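Uncharacterized protein MTH_862 (Methanothermobacter thermautotrophicus, PDB 2R47) is of unknown function, an archaeal DUF2124-family protein that assembles from two subunits and folds as a mixed beta sheet flanked by helices. Local coordinates at residues A26-A32 and V85-L91; I57-F62 and L109-A113; F62-K67 and G78-N84; I103-K107 and W134-L138. All coordinates share one frame. Where two conformers were deposited one is given. Residues are numbered along the deposited sequence.

Contact 1 of 4, residues A26-A32 and V85-L91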
loop_
_atom_site.group_PDB
_atom_site.type_symbol
_atom_site.label_atom_id
_atom_site.label_comp_id
_atom_site.label_asym_id
_atom_site.label_seq_id
_atom_site.Cartn_x
_atom_site.Cartn_y
_atom_site.Cartn_z
ATOM N N ALA A 26 11.767 18.189 5.346
ATOM C CA ALA A 26 10.638 18.681 4.541
ATOM C C ALA A 26 9.465 19.096 5.398
ATOM O O ALA A 26 9.222 18.509 6.445
ATOM C CB ALA A 26 10.157 17.589 3.543
ATOM N N GLU A 27 8.687 20.060 4.911
ATOM C CA GLU A 27 7.451 20.478 5.560
ATOM C C GLU A 27 6.228 19.867 4.841
ATOM O O GLU A 27 5.231 19.556 5.472
ATOM C CB GLU A 27 7.292 22.013 5.485
ATOM C CG GLU A 27 8.282 22.840 6.277
ATOM C CD GLU A 27 8.012 24.381 6.217
ATOM O OE1 GLU A 27 7.233 24.913 5.346
ATOM O OE2 GLU A 27 8.609 25.067 7.075
ATOM N N ARG A 28 6.294 19.818 3.500
ATOM C CA ARG A 28 5.134 19.503 2.683
ATOM C C ARG A 28 5.604 18.538 1.611
ATOM O O ARG A 28 6.520 18.859 0.848
ATOM C CB ARG A 28 4.552 20.785 2.058
ATOM C CG ARG A 28 3.260 20.587 1.259
ATOM C CD ARG A 28 2.487 21.897 0.954
ATOM N NE ARG A 28 1.534 21.727 -0.155
ATOM C CZ ARG A 28 0.259 21.417 0.010
ATOM N NH1 ARG A 28 -0.239 21.261 1.240
ATOM N NH2 ARG A 28 -0.537 21.317 -1.023
ATOM N N ILE A 29 4.968 17.369 1.581
ATOM C CA ILE A 29 5.297 16.345 0.595
ATOM C C ILE A 29 4.105 16.104 -0.321
ATOM O O ILE A 29 2.963 16.062 0.127
ATOM C CB ILE A 29 5.709 15.031 1.275
ATOM C CG1 ILE A 29 6.922 15.265 2.185
ATOM C CG2 ILE A 29 6.063 13.939 0.208
ATOM C CD1 ILE A 29 7.298 14.056 3.018
ATOM N N GLY A 30 4.389 15.947 -1.604
ATOM C CA GLY A 30 3.378 15.664 -2.620
ATOM C C GLY A 30 3.731 14.304 -3.166
ATOM O O GLY A 30 4.892 14.058 -3.438
ATOM N N PHE A 31 2.748 13.415 -3.266
ATOM C CA PHE A 31 2.967 12.083 -3.901
ATOM C C PHE A 31 2.150 12.093 -5.175
ATOM O O PHE A 31 0.961 12.326 -5.078
ATOM C CB PHE A 31 2.436 10.968 -2.981
ATOM C CG PHE A 31 3.178 10.863 -1.656
ATOM C CD1 PHE A 31 4.244 9.992 -1.510
ATOM C CD2 PHE A 31 2.751 11.608 -0.539
ATOM C CE1 PHE A 31 4.911 9.856 -0.284
ATOM C CE2 PHE A 31 3.424 11.489 0.707
ATOM C CZ PHE A 31 4.503 10.613 0.818
ATOM N N ALA A 32 2.784 11.845 -6.329
ATOM C CA ALA A 32 2.075 11.845 -7.620
ATOM C C ALA A 32 2.087 10.430 -8.159
ATOM O O ALA A 32 3.141 9.806 -8.285
ATOM C CB ALA A 32 2.758 12.788 -8.597
ATOM N N VAL A 85 4.960 21.871 -3.035
ATOM C CA VAL A 85 5.547 21.048 -1.995
ATOM C C VAL A 85 7.026 21.234 -1.995
ATOM O O VAL A 85 7.595 21.658 -3.008
ATOM C CB VAL A 85 5.196 19.539 -2.231
ATOM C CG1 VAL A 85 3.675 19.349 -2.235
ATOM C CG2 VAL A 85 5.739 19.068 -3.598
ATOM N N ASP A 86 7.683 20.944 -0.881
ATOM C CA ASP A 86 9.138 21.024 -0.891
ATOM C C ASP A 86 9.809 19.671 -1.178
ATOM O O ASP A 86 11.000 19.613 -1.422
ATOM C CB ASP A 86 9.691 21.754 0.348
ATOM C CG ASP A 86 9.233 21.126 1.638
ATOM O OD1 ASP A 86 9.480 19.929 1.792
ATOM O OD2 ASP A 86 8.630 21.813 2.494
ATOM N N VAL A 87 9.027 18.588 -1.176
ATOM C CA VAL A 87 9.510 17.314 -1.776
ATOM C C VAL A 87 8.387 16.774 -2.648
ATOM O O VAL A 87 7.240 16.617 -2.178
ATOM C CB VAL A 87 9.845 16.197 -0.729
ATOM C CG1 VAL A 87 10.306 14.884 -1.450
ATOM C CG2 VAL A 87 10.960 16.658 0.222
ATOM N N LEU A 88 8.702 16.487 -3.903
ATOM C CA LEU A 88 7.729 15.880 -4.775
ATOM C C LEU A 88 8.170 14.443 -4.998
ATOM O O LEU A 88 9.257 14.210 -5.490
ATOM C CB LEU A 88 7.622 16.636 -6.100
ATOM C CG LEU A 88 6.643 16.054 -7.137
ATOM C CD1 LEU A 88 5.198 15.823 -6.642
ATOM C CD2 LEU A 88 6.680 16.942 -8.418
ATOM N N VAL A 89 7.301 13.483 -4.654
ATOM C CA VAL A 89 7.627 12.080 -4.776
ATOM C C VAL A 89 6.825 11.518 -5.961
ATOM O O VAL A 89 5.569 11.435 -5.928
ATOM C CB VAL A 89 7.297 11.282 -3.439
ATOM C CG1 VAL A 89 7.684 9.775 -3.609
ATOM C CG2 VAL A 89 7.952 11.971 -2.185
ATOM N N LEU A 90 7.535 11.133 -7.011
ATOM C CA LEU A 90 6.897 10.461 -8.151
ATOM C C LEU A 90 6.813 8.967 -7.826
ATOM O O LEU A 90 7.824 8.351 -7.423
ATOM C CB LEU A 90 7.733 10.649 -9.427
ATOM C CG LEU A 90 8.013 12.126 -9.788
ATOM C CD1 LEU A 90 8.855 12.166 -11.166
ATOM C CD2 LEU A 90 6.718 12.941 -9.823
ATOM N N LEU A 91 5.638 8.388 -8.050
ATOM C CA LEU A 91 5.405 6.959 -7.834
ATOM C C LEU A 91 5.618 6.190 -9.120
ATOM O O LEU A 91 5.393 6.728 -10.234
ATOM C CB LEU A 91 3.999 6.742 -7.200
ATOM C CG LEU A 91 3.908 7.504 -5.852
ATOM C CD1 LEU A 91 2.460 7.421 -5.306
ATOM C CD2 LEU A 91 4.858 6.960 -4.776
#

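Contact 2 of 4, residues I57-F62 and L109-A113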
loop_
_atom_site.group_PDB
_atom_site.type_symbol
_atom_site.label_atom_id
_atom_site.label_comp_id
_atom_site.label_asym_id
_atom_site.label_seq_id
_atom_site.Cartn_x
_atom_site.Cartn_y
_atom_site.Cartn_z
ATOM N N ILE A 57 -1.327 13.673 -5.641
ATOM C CA ILE A 57 -1.573 14.267 -6.948
ATOM C C ILE A 57 -1.904 13.106 -7.878
ATOM O O ILE A 57 -1.064 12.252 -8.080
ATOM C CB ILE A 57 -0.307 15.001 -7.439
ATOM C CG1 ILE A 57 0.044 16.184 -6.511
ATOM C CG2 ILE A 57 -0.425 15.431 -8.936
ATOM C CD1 ILE A 57 1.526 16.539 -6.632
ATOM N N PRO A 58 -3.132 13.075 -8.422
ATOM C CA PRO A 58 -3.489 12.009 -9.338
ATOM C C PRO A 58 -2.877 12.233 -10.728
ATOM O O PRO A 58 -3.066 13.286 -11.355
ATOM C CB PRO A 58 -5.018 12.070 -9.363
ATOM C CG PRO A 58 -5.343 13.545 -9.195
ATOM C CD PRO A 58 -4.260 14.021 -8.202
ATOM N N ASN A 59 -2.160 11.220 -11.208
ATOM C CA ASN A 59 -1.444 11.297 -12.478
ATOM C C ASN A 59 -0.535 12.510 -12.465
ATOM O O ASN A 59 0.315 12.590 -11.621
ATOM C CB ASN A 59 -2.442 11.276 -13.652
ATOM C CG ASN A 59 -3.192 9.958 -13.728
ATOM O OD1 ASN A 59 -2.582 8.892 -13.771
ATOM N ND2 ASN A 59 -4.502 10.021 -13.637
ATOM N N THR A 60 -0.683 13.456 -13.407
ATOM C CA THR A 60 0.148 14.667 -13.316
ATOM C C THR A 60 -0.756 15.911 -13.149
ATOM O O THR A 60 -0.383 17.011 -13.526
ATOM C CB THR A 60 1.098 14.817 -14.533
ATOM O OG1 THR A 60 0.317 14.846 -15.736
ATOM C CG2 THR A 60 2.086 13.640 -14.610
ATOM N N ASP A 61 -1.941 15.714 -12.587
ATOM C CA ASP A 61 -2.901 16.798 -12.449
ATOM C C ASP A 61 -2.862 17.428 -11.065
ATOM O O ASP A 61 -3.671 17.106 -10.216
ATOM C CB ASP A 61 -4.311 16.312 -12.754
ATOM C CG ASP A 61 -5.286 17.451 -12.955
ATOM O OD1 ASP A 61 -4.907 18.639 -12.767
ATOM O OD2 ASP A 61 -6.427 17.149 -13.333
ATOM N N PHE A 62 -1.985 18.413 -10.916
ATOM C CA PHE A 62 -1.800 19.152 -9.672
ATOM C C PHE A 62 -3.077 19.832 -9.186
ATOM O O PHE A 62 -3.349 19.894 -7.995
ATOM C CB PHE A 62 -0.687 20.149 -9.951
ATOM C CG PHE A 62 -0.236 20.926 -8.790
ATOM C CD1 PHE A 62 0.036 20.304 -7.566
ATOM C CD2 PHE A 62 0.000 22.310 -8.928
ATOM C CE1 PHE A 62 0.518 21.045 -6.476
ATOM C CE2 PHE A 62 0.480 23.065 -7.834
ATOM C CZ PHE A 62 0.714 22.429 -6.611
ATOM N N LEU A 109 4.645 18.922 -14.320
ATOM C CA LEU A 109 4.274 18.705 -12.900
ATOM C C LEU A 109 5.391 19.135 -11.976
ATOM O O LEU A 109 5.148 19.773 -10.957
ATOM C CB LEU A 109 3.947 17.236 -12.631
ATOM C CG LEU A 109 3.601 16.958 -11.168
ATOM C CD1 LEU A 109 2.306 17.693 -10.706
ATOM C CD2 LEU A 109 3.510 15.455 -10.908
ATOM N N VAL A 110 6.623 18.758 -12.327
ATOM C CA VAL A 110 7.756 19.072 -11.478
ATOM C C VAL A 110 7.897 20.590 -11.437
ATOM O O VAL A 110 8.100 21.172 -10.375
ATOM C CB VAL A 110 9.035 18.356 -11.939
ATOM C CG1 VAL A 110 10.242 18.821 -11.085
ATOM C CG2 VAL A 110 8.853 16.828 -11.817
ATOM N N GLU A 111 7.748 21.237 -12.594
ATOM C CA GLU A 111 7.819 22.685 -12.665
ATOM C C GLU A 111 6.754 23.349 -11.826
ATOM O O GLU A 111 7.030 24.351 -11.130
ATOM C CB GLU A 111 7.663 23.145 -14.116
ATOM C CG GLU A 111 7.888 24.641 -14.290
ATOM C CD GLU A 111 9.303 25.071 -13.889
ATOM O OE1 GLU A 111 10.219 24.206 -13.919
ATOM O OE2 GLU A 111 9.501 26.271 -13.558
ATOM N N ASP A 112 5.532 22.820 -11.884
ATOM C CA ASP A 112 4.403 23.444 -11.187
ATOM C C ASP A 112 4.279 23.143 -9.686
ATOM O O ASP A 112 3.921 24.027 -8.890
ATOM C CB ASP A 112 3.077 23.046 -11.852
ATOM C CG ASP A 112 2.896 23.640 -13.259
ATOM O OD1 ASP A 112 3.657 24.548 -13.700
ATOM O OD2 ASP A 112 1.968 23.155 -13.939
ATOM N N ALA A 113 4.463 21.890 -9.310
ATOM C CA ALA A 113 4.134 21.419 -7.973
ATOM C C ALA A 113 5.333 21.434 -7.041
ATOM O O ALA A 113 5.144 21.499 -5.831
ATOM C CB ALA A 113 3.576 19.991 -8.025
#

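Contact 3 of 4, residues F62-K67 and G78-N84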
loop_
_atom_site.group_PDB
_atom_site.type_symbol
_atom_site.label_atom_id
_atom_site.label_comp_id
_atom_site.label_asym_id
_atom_site.label_seq_id
_atom_site.Cartn_x
_atom_site.Cartn_y
_atom_site.Cartn_z
ATOM N N PHE A 62 -1.985 18.413 -10.916
ATOM C CA PHE A 62 -1.800 19.152 -9.672
ATOM C C PHE A 62 -3.077 19.832 -9.186
ATOM O O PHE A 62 -3.349 19.894 -7.995
ATOM C CB PHE A 62 -0.687 20.149 -9.951
ATOM C CG PHE A 62 -0.236 20.926 -8.790
ATOM C CD1 PHE A 62 0.036 20.304 -7.566
ATOM C CD2 PHE A 62 0.000 22.310 -8.928
ATOM C CE1 PHE A 62 0.518 21.045 -6.476
ATOM C CE2 PHE A 62 0.480 23.065 -7.834
ATOM C CZ PHE A 62 0.714 22.429 -6.611
ATOM N N SER A 63 -3.881 20.344 -10.123
ATOM C CA SER A 63 -5.137 21.002 -9.775
ATOM C C SER A 63 -6.132 20.090 -9.065
ATOM O O SER A 63 -6.995 20.600 -8.330
ATOM C CB SER A 63 -5.782 21.651 -11.021
ATOM O OG SER A 63 -6.411 20.664 -11.847
ATOM N N LYS A 64 -5.988 18.764 -9.247
ATOM C CA LYS A 64 -6.859 17.784 -8.581
ATOM C C LYS A 64 -6.219 17.178 -7.307
ATOM O O LYS A 64 -6.759 16.241 -6.712
ATOM C CB LYS A 64 -7.270 16.657 -9.550
ATOM C CG LYS A 64 -8.395 17.035 -10.576
ATOM C CD LYS A 64 -9.773 17.238 -9.909
ATOM C CE LYS A 64 -10.416 15.926 -9.414
ATOM N NZ LYS A 64 -11.232 16.092 -8.150
ATOM N N ALA A 65 -5.086 17.746 -6.860
ATOM C CA ALA A 65 -4.422 17.220 -5.661
ATOM C C ALA A 65 -5.333 17.336 -4.451
ATOM O O ALA A 65 -6.103 18.303 -4.343
ATOM C CB ALA A 65 -3.108 17.923 -5.430
ATOM N N ARG A 66 -5.274 16.332 -3.570
ATOM C CA ARG A 66 -6.067 16.324 -2.339
ATOM C C ARG A 66 -5.187 16.091 -1.126
ATOM O O ARG A 66 -4.151 15.360 -1.199
ATOM C CB ARG A 66 -7.178 15.247 -2.398
ATOM C CG ARG A 66 -8.308 15.630 -3.356
ATOM C CD ARG A 66 -9.517 14.738 -3.204
ATOM N NE ARG A 66 -10.635 15.263 -3.984
ATOM C CZ ARG A 66 -11.646 15.988 -3.513
ATOM N NH1 ARG A 66 -11.741 16.299 -2.220
ATOM N NH2 ARG A 66 -12.591 16.395 -4.362
ATOM N N LYS A 67 -5.588 16.678 0.004
ATOM C CA LYS A 67 -4.869 16.400 1.246
ATOM C C LYS A 67 -4.916 14.900 1.573
ATOM O O LYS A 67 -5.938 14.249 1.389
ATOM C CB LYS A 67 -5.472 17.187 2.422
ATOM C CG LYS A 67 -5.428 18.692 2.179
ATOM C CD LYS A 67 -5.865 19.508 3.406
ATOM C CE LYS A 67 -5.965 20.985 2.989
ATOM N NZ LYS A 67 -6.195 21.875 4.179
ATOM N N GLY A 78 -8.620 14.060 1.556
ATOM C CA GLY A 78 -9.372 15.157 2.130
ATOM C C GLY A 78 -9.767 16.159 1.047
ATOM O O GLY A 78 -10.066 15.769 -0.081
ATOM N N GLU A 79 -9.718 17.450 1.355
ATOM C CA GLU A 79 -10.151 18.422 0.319
ATOM C C GLU A 79 -9.097 18.674 -0.750
ATOM O O GLU A 79 -7.912 18.365 -0.568
ATOM C CB GLU A 79 -10.572 19.743 0.945
ATOM C CG GLU A 79 -9.455 20.507 1.560
ATOM C CD GLU A 79 -9.972 21.747 2.316
ATOM O OE1 GLU A 79 -11.212 21.998 2.303
ATOM O OE2 GLU A 79 -9.140 22.449 2.913
ATOM N N ILE A 80 -9.529 19.239 -1.866
ATOM C CA ILE A 80 -8.610 19.673 -2.925
ATOM C C ILE A 80 -7.622 20.699 -2.352
ATOM O O ILE A 80 -8.014 21.608 -1.602
ATOM C CB ILE A 80 -9.401 20.315 -4.134
ATOM C CG1 ILE A 80 -10.262 19.272 -4.875
ATOM C CG2 ILE A 80 -8.456 21.054 -5.089
ATOM C CD1 ILE A 80 -9.506 18.323 -5.749
ATOM N N SER A 81 -6.346 20.570 -2.721
ATOM C CA SER A 81 -5.272 21.323 -2.087
ATOM C C SER A 81 -4.053 21.411 -2.997
ATOM O O SER A 81 -3.097 20.685 -2.796
ATOM C CB SER A 81 -4.918 20.704 -0.706
ATOM O OG SER A 81 -3.974 21.510 0.006
ATOM N N PRO A 82 -4.094 22.285 -4.031
ATOM C CA PRO A 82 -3.009 22.348 -5.003
ATOM C C PRO A 82 -1.901 23.299 -4.492
ATOM O O PRO A 82 -1.555 24.273 -5.148
ATOM C CB PRO A 82 -3.713 22.891 -6.260
ATOM C CG PRO A 82 -4.763 23.844 -5.730
ATOM C CD PRO A 82 -5.192 23.228 -4.372
ATOM N N GLY A 83 -1.396 23.033 -3.309
ATOM C CA GLY A 83 -0.259 23.785 -2.793
ATOM C C GLY A 83 1.016 23.125 -3.262
ATOM O O GLY A 83 1.137 21.892 -3.280
ATOM N N ASN A 84 2.014 23.921 -3.594
ATOM C CA ASN A 84 3.239 23.273 -3.982
ATOM C C ASN A 84 3.946 22.673 -2.759
ATOM O O ASN A 84 3.544 22.900 -1.587
ATOM C CB ASN A 84 4.109 24.154 -4.901
ATOM C CG ASN A 84 4.642 25.330 -4.227
ATOM O OD1 ASN A 84 5.226 26.207 -4.879
ATOM N ND2 ASN A 84 4.453 25.403 -2.934
#

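Contact 4 of 4, residues I103-K107 and W134-L138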
loop_
_atom_site.group_PDB
_atom_site.type_symbol
_atom_site.label_atom_id
_atom_site.label_comp_id
_atom_site.label_asym_id
_atom_site.label_seq_id
_atom_site.Cartn_x
_atom_site.Cartn_y
_atom_site.Cartn_z
ATOM N N ILE A 103 6.435 12.070 -20.520
ATOM C CA ILE A 103 7.542 12.715 -19.817
ATOM C C ILE A 103 7.385 14.228 -19.761
ATOM O O ILE A 103 7.752 14.845 -18.767
ATOM C CB ILE A 103 8.933 12.324 -20.412
ATOM C CG1 ILE A 103 10.065 12.623 -19.412
ATOM C CG2 ILE A 103 9.179 12.980 -21.799
ATOM C CD1 ILE A 103 10.052 11.739 -18.161
ATOM N N GLU A 104 6.827 14.825 -20.813
ATOM C CA GLU A 104 6.654 16.271 -20.769
ATOM C C GLU A 104 5.580 16.711 -19.775
ATOM O O GLU A 104 5.744 17.776 -19.176
ATOM C CB GLU A 104 6.463 16.893 -22.158
ATOM C CG GLU A 104 7.717 16.819 -23.060
ATOM C CD GLU A 104 8.979 17.490 -22.489
ATOM O OE1 GLU A 104 8.879 18.595 -21.897
ATOM O OE2 GLU A 104 10.079 16.904 -22.655
ATOM N N ASP A 105 4.531 15.905 -19.555
ATOM C CA ASP A 105 3.510 16.224 -18.549
ATOM C C ASP A 105 4.104 16.065 -17.156
ATOM O O ASP A 105 3.748 16.809 -16.222
ATOM C CB ASP A 105 2.256 15.354 -18.676
ATOM C CG ASP A 105 1.403 15.707 -19.908
ATOM O OD1 ASP A 105 1.314 16.885 -20.310
ATOM O OD2 ASP A 105 0.825 14.771 -20.475
ATOM N N VAL A 106 4.993 15.079 -17.028
ATOM C CA VAL A 106 5.738 14.875 -15.765
ATOM C C VAL A 106 6.664 16.055 -15.469
ATOM O O VAL A 106 6.708 16.540 -14.347
ATOM C CB VAL A 106 6.510 13.519 -15.732
ATOM C CG1 VAL A 106 7.402 13.443 -14.510
ATOM C CG2 VAL A 106 5.505 12.326 -15.722
ATOM N N LYS A 107 7.399 16.524 -16.464
ATOM C CA LYS A 107 8.281 17.661 -16.242
ATOM C C LYS A 107 7.504 18.927 -15.919
ATOM O O LYS A 107 7.990 19.785 -15.168
ATOM C CB LYS A 107 9.186 17.901 -17.442
ATOM C CG LYS A 107 10.190 16.825 -17.703
ATOM C CD LYS A 107 10.848 17.205 -19.037
ATOM C CE LYS A 107 11.872 16.244 -19.470
ATOM N NZ LYS A 107 12.259 16.576 -20.888
ATOM N N TRP A 134 14.050 6.756 -16.915
ATOM C CA TRP A 134 13.735 8.026 -16.258
ATOM C C TRP A 134 14.902 8.637 -15.498
ATOM O O TRP A 134 14.863 9.836 -15.193
ATOM C CB TRP A 134 12.451 7.971 -15.398
ATOM C CG TRP A 134 11.173 8.045 -16.189
ATOM C CD1 TRP A 134 11.000 7.706 -17.505
ATOM C CD2 TRP A 134 9.894 8.489 -15.725
ATOM N NE1 TRP A 134 9.712 7.892 -17.880
ATOM C CE2 TRP A 134 9.000 8.374 -16.810
ATOM C CE3 TRP A 134 9.412 8.953 -14.495
ATOM C CZ2 TRP A 134 7.639 8.697 -16.704
ATOM C CZ3 TRP A 134 8.053 9.312 -14.398
ATOM C CH2 TRP A 134 7.194 9.166 -15.486
ATOM N N TYR A 135 15.955 7.858 -15.214
ATOM C CA TYR A 135 17.123 8.456 -14.546
ATOM C C TYR A 135 17.853 9.372 -15.509
ATOM O O TYR A 135 18.529 10.307 -15.084
ATOM C CB TYR A 135 18.118 7.411 -14.018
ATOM C CG TYR A 135 17.657 6.558 -12.835
ATOM C CD1 TYR A 135 16.434 6.793 -12.191
ATOM C CD2 TYR A 135 18.479 5.534 -12.351
ATOM C CE1 TYR A 135 16.028 5.999 -11.099
ATOM C CE2 TYR A 135 18.099 4.766 -11.249
ATOM C CZ TYR A 135 16.860 4.993 -10.645
ATOM O OH TYR A 135 16.495 4.215 -9.567
ATOM N N GLU A 136 17.728 9.087 -16.813
ATOM C CA GLU A 136 18.342 9.943 -17.841
ATOM C C GLU A 136 17.444 11.112 -18.253
ATOM O O GLU A 136 17.944 12.133 -18.697
ATOM C CB GLU A 136 18.808 9.116 -19.041
ATOM C CG GLU A 136 19.787 8.024 -18.623
ATOM C CD GLU A 136 20.602 7.471 -19.780
ATOM O OE1 GLU A 136 20.859 8.225 -20.746
ATOM O OE2 GLU A 136 21.003 6.287 -19.715
ATOM N N LEU A 137 16.135 10.966 -18.077
ATOM C CA LEU A 137 15.158 11.951 -18.536
ATOM C C LEU A 137 14.827 12.966 -17.471
ATOM O O LEU A 137 14.425 14.065 -17.811
ATOM C CB LEU A 137 13.851 11.283 -19.012
ATOM C CG LEU A 137 13.963 10.174 -20.083
ATOM C CD1 LEU A 137 12.584 9.785 -20.467
ATOM C CD2 LEU A 137 14.722 10.637 -21.279
ATOM N N LEU A 138 14.941 12.572 -16.191
ATOM C CA LEU A 138 14.622 13.445 -15.018
ATOM C C LEU A 138 15.846 13.578 -14.104
ATOM O O LEU A 138 16.693 12.722 -14.103
ATOM C CB LEU A 138 13.474 12.858 -14.190
ATOM C CG LEU A 138 12.114 12.647 -14.834
ATOM C CD1 LEU A 138 11.090 12.065 -13.866
ATOM C CD2 LEU A 138 11.613 13.982 -15.404
#

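Contact 1 of 4, residues A26-A32 and V85-L91
Four backbone hydrogen bonds join segments 26-32 and 85-91 in parallel: Gly30 N to Val87 O (3.0 Å), Val89 N to Gly30 O (2.8 Å), Ala32 N to Val89 O (2.8 Å) and Leu91 N to Ala32 O (2.9 Å). The axes of the short strand segments approach to 4.7 Å and cross at 18°. Where the chain turns a corner at Asp86 and Val87, Arg28 O accepts from both Asp86 N (2.9 Å) and Val87 N (3.2 Å), while Asp86 OD2 takes Glu27 N at 3.0 Å and Arg28 N at 3.2 Å, tying down the entry to strand 28-32. Apolar contacts line both faces. On one, Ile29 CG2 meets Val89 CG2 (3.6 Å) and Phe31 CD1 meets Val89 CB (3.8 Å), its ring packing on helix 40-48; on the other, Ala32 CB nears Leu90 CD2 (4.1 Å), facing helix 103-113. Strand 28-33 also pairs with strand 53-58, so this is the buried, parallel middle of a mixed sheet with helices on both faces, a three-layer alpha/beta/alpha arrangement.

Contact 2 of 4, residues I57-F62 and L109-A113
The chain leaves strand 53-58 through a type II' beta turn from Pro58 to Asp61, closed by Asp61 N to Pro58 O at 2.9 Å, with Asn59 at the positive phi (54°) that this turn requires of its second residue. It then enters a short 3-10 segment at Phe62. Facing it is the last part of helix 103-113, where Ala113 N still bonds to Leu109 O at 2.8 Å. The backbones come closest at Thr60 and Leu109, whose CA atoms are 5.8 Å apart. Leu109 points into the bend and is the residue most covered here: its CD1 lies 4.0 Å from Ile57 CG2, 3.9 Å from Phe62 CB and 4.0 Å from Thr60 O. One helical turn on, Ala113 CB sits over a face of the Phe62 ring, 3.7 Å from the ring centroid and 20° off its normal, a CH-pi contact; the same methyl is 4.2 Å from Ile57 CD1. Phe62 CE2 also approaches Asp112 O at 3.7 Å. Leu109 continues onto Ala32 and Leu88 of the sheet, whereas Pro58 packs on Tyr73 of the second subunit. No hydrogen bond spans the two segments, so the helix end is held against the strand exit by shape and apolar burial, its small alanine letting the phenyl ring lie flat against it.

Contact 3 of 4, residues F62-K67 and G78-N84
An arginine side chain reaches along its neighbour to bond the backbone: Arg66 NH1 donates to Gly78 O at 2.8 Å, and Ile80 N lies over one face of the guanidinium. Around it, the start of strand 66-71 pairs antiparallel with the chain leaving strand 74-78. Arg66 and Ile80 form a non-hydrogen-bonded pair with CA atoms 4.2 Å apart. Ser81 N to Ala65 O (2.8 Å) flanks it on one side. Lys67 N to Glu79 O (2.9 Å) flanks it on the other, with Gly78 N to Lys67 O (2.7 Å) following. Lys67 NZ forms a salt bridge with Glu79 OE2 at 3.3 Å, its hydrogen bond weak. Farther on, Pro82, centre of an inverse gamma turn, sets its CA over one face of the Phe62 ring, while Gly83 O, 3.4 Å from Phe62 CE1, lies at the ring edge. Tyr73 of the second subunit packs on Arg66 and Ile80, and its hydroxyl bonds to Lys64 O. Backbone bonds thus carry this surface hairpin, with one salt bridge at the surface and the Phe62 ring packed against residues 82-84 where the pairing ends.

Contact 4 of 4, residues I103-K107 and W134-L138
Trp134 opens the short helix 134-137 and brings its indole up against helix 103-113. Ile103 CD1 sits over the five-membered ring, 3.9 Å from its centroid and 15° off the normal, a CH-pi contact, while Val106 CG2 touches Trp134 CH2 at 3.6 Å. The indole also meets the ring of Phe129. Tyr135 takes no part and packs on Leu153 of the second subunit. Leu137 brings its CB to 3.9 Å from Ile103 CD1, and its carbonyl O lies 3.7 Å from Lys107 CE. Leu138, the first residue to leave helical angles, still has its N bonded to Trp134 O at 2.9 Å. Its side chain reaches between the helices: CD2 is 3.9 Å from both Ile103 CD1 and Lys107 CG, and CD1 is 4.0 Å from Val106 CG1. Lys107 gives this contact its aliphatic stem. The join is thus apolar side-chain contact, without a hydrogen bond between the segments; the one salt bridge, Lys107 NZ to Glu104 OE2 (2.8 Å), stays within its own helix.

In the fold
Contact 1 lies deepest, about 7 Å from the chain centre, and joins two central parallel strands. The centres of contacts 1 and 2 are about 10 Å apart; contact 2 sets helix 103-113 beside the end of neighbouring strand 53-58. Contact 4, on the same helix, is centred about 12 Å from contact 2 and about 16 Å from contact 1, and joins helix 134-137. Contacts 2 and 3 share Phe62, and contact 3 extends the antiparallel edge of the sheet. Along the chain, contact 3 is nested inside contact 1, contacts 1 and 2 interlock, and contact 4 opens only after contact 1 has closed. Helix 103-113 therefore bridges the sheet and the later helical region, while segments of contacts 2, 3 and 4 also touch the second subunit.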